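Local coordinates for protein Csm3 (Thermoplasma volcanium, PDB 6AE2) that probably binds crRNA and cleaves target RNA as a RAMP-family subunit of the type III-A CRISPR-Cas effector complex, at residues I127-D133 / K175-I181. Sequence-based numbering, arbitrary orientation.
Sequences IRDAFLD and KFKGKII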
ATOM      1  N   ILE A 127      12.111 -12.022 -12.401  1.00 19.81           N
ATOM      2  CA  ILE A 127      11.859 -11.573 -11.040  1.00 26.51           C
ATOM      3  C   ILE A 127      11.494 -12.806 -10.228  1.00 26.79           C
ATOM      4  O   ILE A 127      10.453 -13.433 -10.465  1.00 32.67           O
ATOM      5  CB  ILE A 127      10.752 -10.511 -10.972  1.00 24.66           C
ATOM      6  CG1 ILE A 127      11.117  -9.304 -11.835  1.00 33.18           C
ATOM      7  CG2 ILE A 127      10.530 -10.077  -9.531  1.00 24.06           C
ATOM      8  CD1 ILE A 127      10.135  -8.159 -11.729  1.00 33.13           C
ATOM      9  N   ARG A 128      12.359 -13.165  -9.288  1.00 23.41           N
ATOM     10  CA  ARG A 128      12.187 -14.377  -8.508  1.00 27.59           C
ATOM     11  C   ARG A 128      11.286 -14.124  -7.306  1.00 24.79           C
ATOM     12  O   ARG A 128      10.988 -12.984  -6.946  1.00 28.53           O
ATOM     13  CB  ARG A 128      13.549 -14.908  -8.066  1.00 31.89           C
ATOM     14  CG  ARG A 128      14.479 -15.175  -9.236  1.00 45.08           C
ATOM     15  CD  ARG A 128      15.243 -16.468  -9.048  1.00 38.07           C
ATOM     16  NE  ARG A 128      16.542 -16.255  -8.416  1.00 53.89           N
ATOM     17  CZ  ARG A 128      17.699 -16.649  -8.939  1.00 62.37           C
ATOM     18  NH1 ARG A 128      17.720 -17.297 -10.097  1.00 46.65           N
ATOM     19  NH2 ARG A 128      18.836 -16.411  -8.296  1.00 71.85           N
ATOM     20  N   ASP A 129      10.832 -15.217  -6.696  1.00 24.47           N
ATOM     21  CA  ASP A 129      10.058 -15.108  -5.468  1.00 22.28           C
ATOM     22  C   ASP A 129      10.898 -14.438  -4.388  1.00 19.74           C
ATOM     23  O   ASP A 129      12.105 -14.676  -4.275  1.00 20.35           O
ATOM     24  CB  ASP A 129       9.597 -16.491  -4.999  1.00 27.22           C
ATOM     25  CG  ASP A 129       8.668 -17.170  -5.993  1.00 29.12           C
ATOM     26  OD1 ASP A 129       8.180 -16.488  -6.917  1.00 36.91           O
ATOM     27  OD2 ASP A 129       8.425 -18.387  -5.852  1.00 33.06           O
ATOM     28  N   ALA A 130      10.258 -13.579  -3.603  1.00 16.89           N
ATOM     29  CA  ALA A 130      10.917 -12.870  -2.517  1.00 18.80           C
ATOM     30  C   ALA A 130      10.486 -13.463  -1.182  1.00 20.96           C
ATOM     31  O   ALA A 130       9.305 -13.761  -0.974  1.00 20.99           O
ATOM     32  CB  ALA A 130      10.598 -11.376  -2.558  1.00 15.37           C
ATOM     33  N   PHE A 131      11.446 -13.627  -0.278  1.00 20.98           N
ATOM     34  CA  PHE A 131      11.198 -14.278   0.996  1.00 17.73           C
ATOM     35  C   PHE A 131      11.556 -13.347   2.147  1.00 18.29           C
ATOM     36  O   PHE A 131      12.334 -12.400   1.992  1.00 21.89           O
ATOM     37  CB  PHE A 131      11.981 -15.589   1.090  1.00 19.82           C
ATOM     38  CG  PHE A 131      11.682 -16.534  -0.034  1.00 19.35           C
ATOM     39  CD1 PHE A 131      10.511 -17.274  -0.039  1.00 21.64           C
ATOM     40  CD2 PHE A 131      12.550 -16.653  -1.108  1.00 21.13           C
ATOM     41  CE1 PHE A 131      10.218 -18.134  -1.084  1.00 26.94           C
ATOM     42  CE2 PHE A 131      12.265 -17.514  -2.156  1.00 28.77           C
ATOM     43  CZ  PHE A 131      11.097 -18.254  -2.145  1.00 29.04           C
ATOM     44  N   LEU A 132      10.967 -13.634   3.308  1.00 20.75           N
ATOM     45  CA  LEU A 132      11.115 -12.773   4.475  1.00 19.05           C
ATOM     46  C   LEU A 132      12.574 -12.583   4.856  1.00 19.08           C
ATOM     47  O   LEU A 132      13.314 -13.553   5.038  1.00 36.59           O
ATOM     48  CB  LEU A 132      10.356 -13.363   5.667  1.00 18.73           C
ATOM     49  CG  LEU A 132       8.849 -13.139   5.775  1.00 31.55           C
ATOM     50  CD1 LEU A 132       8.237 -14.099   6.787  1.00 40.43           C
ATOM     51  CD2 LEU A 132       8.553 -11.702   6.154  1.00 34.44           C
ATOM     52  N   ASP A 133      12.980 -11.323   4.974  1.00 58.88           N
ATOM     53  CA  ASP A 133      14.172 -10.998   5.738  1.00 64.53           C
ATOM     54  C   ASP A 133      13.896 -11.439   7.167  1.00 72.77           C
ATOM     55  O   ASP A 133      13.243 -10.713   7.926  1.00 80.46           O
ATOM     56  CB  ASP A 133      14.479  -9.495   5.649  1.00 63.90           C
ATOM     57  CG  ASP A 133      15.652  -9.056   6.536  1.00 74.93           C
ATOM     58  OD1 ASP A 133      16.277  -8.029   6.204  1.00 78.26           O
ATOM     59  OD2 ASP A 133      15.950  -9.700   7.563  1.00 81.96           O
ATOM     60  N   LYS A 175       9.792  -7.126   5.664  1.00 30.69           N
ATOM     61  CA  LYS A 175      10.625  -6.930   4.490  1.00 23.88           C
ATOM     62  C   LYS A 175      10.880  -8.256   3.794  1.00 23.33           C
ATOM     63  O   LYS A 175      11.059  -9.290   4.445  1.00 26.67           O
ATOM     64  CB  LYS A 175      11.945  -6.260   4.869  1.00 22.68           C
ATOM     65  CG  LYS A 175      11.810  -4.757   5.050  1.00 27.83           C
ATOM     66  CD  LYS A 175      12.800  -4.215   6.064  1.00 39.39           C
ATOM     67  CE  LYS A 175      12.754  -2.695   6.103  1.00 43.90           C
ATOM     68  NZ  LYS A 175      14.005  -2.117   6.667  1.00 50.00           N
ATOM     69  N   PHE A 176      10.889  -8.213   2.466  1.00 29.12           N
ATOM     70  CA  PHE A 176      11.123  -9.378   1.627  1.00 28.28           C
ATOM     71  C   PHE A 176      12.368  -9.147   0.784  1.00 29.03           C
ATOM     72  O   PHE A 176      12.599  -8.037   0.292  1.00 21.95           O
ATOM     73  CB  PHE A 176       9.928  -9.658   0.717  1.00 30.75           C
ATOM     74  CG  PHE A 176       8.680 -10.045   1.458  1.00 29.26           C
ATOM     75  CD1 PHE A 176       8.370 -11.378   1.685  1.00 24.03           C
ATOM     76  CD2 PHE A 176       7.818  -9.070   1.934  1.00 22.42           C
ATOM     77  CE1 PHE A 176       7.217 -11.731   2.368  1.00 16.53           C
ATOM     78  CE2 PHE A 176       6.667  -9.415   2.616  1.00 23.07           C
ATOM     79  CZ  PHE A 176       6.366 -10.746   2.834  1.00 22.24           C
ATOM     80  N   LYS A 177      13.166 -10.199   0.618  1.00 36.21           N
ATOM     81  CA  LYS A 177      14.385 -10.149  -0.176  1.00 33.18           C
ATOM     82  C   LYS A 177      14.241 -11.068  -1.379  1.00 28.12           C
ATOM     83  O   LYS A 177      13.847 -12.230  -1.233  1.00 22.29           O
ATOM     84  CB  LYS A 177      15.601 -10.556   0.657  1.00 36.04           C
ATOM     85  CG  LYS A 177      16.043  -9.509   1.665  1.00 46.45           C
ATOM     86  CD  LYS A 177      17.192 -10.026   2.515  1.00 58.64           C
ATOM     87  CE  LYS A 177      17.712  -8.955   3.460  1.00 67.17           C
ATOM     88  NZ  LYS A 177      18.770  -9.484   4.368  1.00 67.79           N
ATOM     89  N   GLY A 178      14.558 -10.544  -2.558  1.00 24.42           N
ATOM     90  CA  GLY A 178      14.483 -11.325  -3.777  1.00 27.13           C
ATOM     91  C   GLY A 178      15.419 -10.770  -4.828  1.00 31.43           C
ATOM     92  O   GLY A 178      15.814  -9.600  -4.790  1.00 34.67           O
ATOM     93  N   LYS A 179      15.773 -11.632  -5.773  1.00 30.54           N
ATOM     94  CA  LYS A 179      16.680 -11.275  -6.853  1.00 27.08           C
ATOM     95  C   LYS A 179      15.902 -10.918  -8.113  1.00 23.72           C
ATOM     96  O   LYS A 179      14.842 -11.483  -8.395  1.00 31.41           O
ATOM     97  CB  LYS A 179      17.643 -12.426  -7.161  1.00 28.74           C
ATOM     98  CG  LYS A 179      19.105 -12.146  -6.831  1.00 33.95           C
ATOM     99  CD  LYS A 179      19.966 -13.378  -7.089  1.00 37.37           C
ATOM    100  CE  LYS A 179      21.379 -13.210  -6.547  1.00 37.67           C
ATOM    101  NZ  LYS A 179      21.425 -13.302  -5.061  1.00 41.32           N
ATOM    102  N   ILE A 180      16.442  -9.967  -8.870  1.00 23.47           N
ATOM    103  CA  ILE A 180      15.996  -9.681 -10.226  1.00 34.27           C
ATOM    104  C   ILE A 180      17.190  -9.856 -11.151  1.00 30.61           C
ATOM    105  O   ILE A 180      18.251  -9.263 -10.921  1.00 29.74           O
ATOM    106  CB  ILE A 180      15.406  -8.265 -10.363  1.00 31.69           C
ATOM    107  CG1 ILE A 180      14.092  -8.141  -9.594  1.00 19.60           C
ATOM    108  CG2 ILE A 180      15.202  -7.912 -11.832  1.00 29.58           C
ATOM    109  CD1 ILE A 180      13.446  -6.777  -9.732  1.00 16.92           C
ATOM    110  N   ILE A 181      17.022 -10.669 -12.189  1.00 33.94           N
ATOM    111  CA  ILE A 181      18.091 -10.976 -13.131  1.00 33.60           C
ATOM    112  C   ILE A 181      17.705 -10.422 -14.494  1.00 31.16           C
ATOM    113  O   ILE A 181      16.676 -10.804 -15.064  1.00 34.11           O
ATOM    114  CB  ILE A 181      18.373 -12.483 -13.206  1.00 35.57           C
ATOM    115  CG1 ILE A 181      18.692 -13.033 -11.815  1.00 31.78           C
ATOM    116  CG2 ILE A 181      19.528 -12.749 -14.157  1.00 18.96           C
ATOM    117  CD1 ILE A 181      18.386 -14.495 -11.653  1.00 30.68           C
TER
HETATM  118  O   HOH W   1      10.833  -8.477   8.261  1.00 27.52           O
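F131 and K177 face each other as a hydrogen-bonded antiparallel pair: F131 N gives its hydrogen to K177 O at 2.9 Å, and K177 N returns one to F131 O at 2.7 Å. D133 N continues the ladder to K175 O, where a water accepts from K175 N. At the other end R128 N meets K179 O at 3.1 Å, nearly straight on to the carbonyl. Between I127 and F131 the register slips by one residue, so two short ladders are joined through a non-bridged step at R128-A130; within it D129 OD1 is hydrogen-bonded to G80 N. A130 and G178 come close here, their CA atoms 4.1 Å apart.

Among the apolar contacts, I127 and I180 share a face of the sheet and lie side by side, CG1 to CG1 at 3.9 Å. Farther along is a separate cluster: L132 puts CD2 over one face of the F176 ring, 4.0 Å from CE1, while A130 CB packs on F176 CB; L75 and I78 of strand 71-78 extend this layer.

F131 and K177 share the opposite face, F131 resting on T63 and Y65 of strand 62-67. K177, extended beyond CG, reaches D133 with NZ 3.4 Å from OD1, a long salt bridge to a poorly ordered carboxylate. The R128 chain bends at chi2 (-138°) and chi3, laying one guanidinium face against I181 CD1, with K179 CD oblique to it near NH2.

These are central strands of the antiparallel RAMP sheet, flanked by 71-78 beside 125-132 and by 26-38 beside 175-185. Backbone bonds and buried apolar contacts therefore probably hold the pair together, the D133-K177 ion pair being a looser contribution.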